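Local coordinates for protein dUTPase (PDB 3H6X) that probably hydrolyses dUTP to dUMP and diphosphate, as a trimeric jelly-roll enzyme of the dUTPase family, at residues A35-I40 with T110-A115. Numbering follows the deposited sequence.
Sequences AERTEI and TVVLEA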
# COMPACT_ATOMS: atom_id res chain seq x y z
N ALA B 35 -19.40 4.23 9.53
CA ALA B 35 -20.09 4.38 10.82
C ALA B 35 -21.43 5.10 10.68
O ALA B 35 -22.36 4.88 11.45
CB ALA B 35 -19.21 5.13 11.80
N GLU B 36 -21.50 5.97 9.69
CA GLU B 36 -22.73 6.72 9.45
C GLU B 36 -22.81 7.08 7.99
O GLU B 36 -21.78 7.19 7.31
CB GLU B 36 -22.73 8.01 10.27
CG GLU B 36 -21.68 8.98 9.85
CD GLU B 36 -21.75 10.30 10.62
OE1 GLU B 36 -22.55 10.39 11.59
OE2 GLU B 36 -21.00 11.23 10.23
N ARG B 37 -24.02 7.27 7.49
CA ARG B 37 -24.18 7.57 6.08
C ARG B 37 -23.26 8.72 5.66
O ARG B 37 -23.23 9.78 6.31
CB ARG B 37 -25.64 7.90 5.75
CG ARG B 37 -25.85 8.25 4.28
CD ARG B 37 -27.27 8.73 3.99
NE ARG B 37 -28.15 7.63 3.62
CZ ARG B 37 -29.25 7.30 4.29
NH1 ARG B 37 -29.61 7.98 5.37
NH2 ARG B 37 -30.00 6.27 3.88
N THR B 38 -22.51 8.52 4.59
CA THR B 38 -21.51 9.49 4.16
C THR B 38 -21.57 9.69 2.65
O THR B 38 -21.46 8.74 1.88
CB THR B 38 -20.08 9.03 4.56
OG1 THR B 38 -19.99 8.91 5.98
CG2 THR B 38 -19.04 10.02 4.08
N GLU B 39 -21.79 10.94 2.24
CA GLU B 39 -21.82 11.29 0.82
C GLU B 39 -20.46 11.80 0.35
O GLU B 39 -19.79 12.56 1.05
CB GLU B 39 -22.84 12.40 0.57
CG GLU B 39 -24.27 11.94 0.50
CD GLU B 39 -25.21 13.10 0.23
OE1 GLU B 39 -25.16 14.09 1.00
OE2 GLU B 39 -25.97 13.04 -0.76
N ILE B 40 -20.07 11.39 -0.85
CA ILE B 40 -18.83 11.88 -1.44
C ILE B 40 -19.13 12.44 -2.83
O ILE B 40 -19.47 11.70 -3.75
CB ILE B 40 -17.76 10.78 -1.54
CG1 ILE B 40 -17.60 10.08 -0.18
CG2 ILE B 40 -16.45 11.39 -1.98
CD1 ILE B 40 -16.56 8.99 -0.15
N THR B 110 -22.25 11.83 -7.45
CA THR B 110 -22.11 11.65 -6.01
C THR B 110 -22.26 10.18 -5.65
O THR B 110 -23.14 9.50 -6.17
CB THR B 110 -23.14 12.49 -5.25
OG1 THR B 110 -22.82 13.87 -5.44
CG2 THR B 110 -23.13 12.18 -3.76
N VAL B 111 -21.37 9.69 -4.79
CA VAL B 111 -21.46 8.32 -4.28
C VAL B 111 -21.84 8.38 -2.81
O VAL B 111 -21.31 9.20 -2.07
CB VAL B 111 -20.13 7.55 -4.46
CG1 VAL B 111 -20.21 6.20 -3.76
CG2 VAL B 111 -19.81 7.37 -5.94
N VAL B 112 -22.79 7.54 -2.42
CA VAL B 112 -23.22 7.47 -1.02
C VAL B 112 -22.80 6.15 -0.41
O VAL B 112 -23.10 5.09 -0.95
CB VAL B 112 -24.75 7.58 -0.89
CG1 VAL B 112 -25.16 7.42 0.55
CG2 VAL B 112 -25.22 8.92 -1.43
N LEU B 113 -22.09 6.24 0.71
CA LEU B 113 -21.77 5.07 1.51
C LEU B 113 -22.78 5.00 2.64
O LEU B 113 -22.91 5.95 3.42
CB LEU B 113 -20.35 5.21 2.09
CG LEU B 113 -19.22 5.03 1.07
CD1 LEU B 113 -17.86 5.40 1.67
CD2 LEU B 113 -19.19 3.59 0.57
N GLU B 114 -23.54 3.90 2.71
CA GLU B 114 -24.49 3.68 3.79
C GLU B 114 -23.79 3.19 5.05
O GLU B 114 -22.75 2.52 4.98
CB GLU B 114 -25.55 2.66 3.37
CG GLU B 114 -26.26 3.01 2.06
CD GLU B 114 -27.10 4.29 2.17
OE1 GLU B 114 -27.43 4.72 3.30
OE2 GLU B 114 -27.43 4.86 1.11
N ALA B 115 -24.35 3.53 6.21
CA ALA B 115 -23.85 2.98 7.48
C ALA B 115 -23.82 1.47 7.39
O ALA B 115 -24.78 0.85 6.90
CB ALA B 115 -24.75 3.41 8.64
O HOH W 1 -29.10 7.01 1.22
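Ile-40 and Leu-113, the two buried residues here, meet through their outer methyls, CD1 of Ile-40 lying 4.2 Å from CD1 of Leu-113. They sit on the face of the two-stranded ribbon that also carries Thr-38 and Val-111 and turns inward, where Met-103 packs on Ile-40 and Leu-76 on Leu-113. The backbones of 38-40 and 111-113 run antiparallel. Thr-38 exchanges two hydrogen bonds with Leu-113, and Ile-40 does the same with Val-111, its N reaching Val-111 O at 2.8 Å; Asn-105 ND2 is a second donor to Ile-40 O. On the outer face Glu-39 CG lies 3.7 Å from Val-112 CG2. Arg-37, in the loop just before the strand, has CG anti to its backbone N (chi1 179°), which lays CG 3.9 Å from Val-112 CG1. Its NE then forms a salt bridge with Glu-114 OE1 at 3.0 Å, guanidinium and carboxylate planes 83° apart. A water links the same two side chains, donating to Glu-114 OE2 at 2.7 Å and accepting a weak bond from Arg-37 NE. Ile-40 and Leu-113 inward, charged chains over Val-112 outward: such is this short antiparallel ribbon, formed by strands distant in sequence, in the jelly-roll barrel of the trimeric dUTPases.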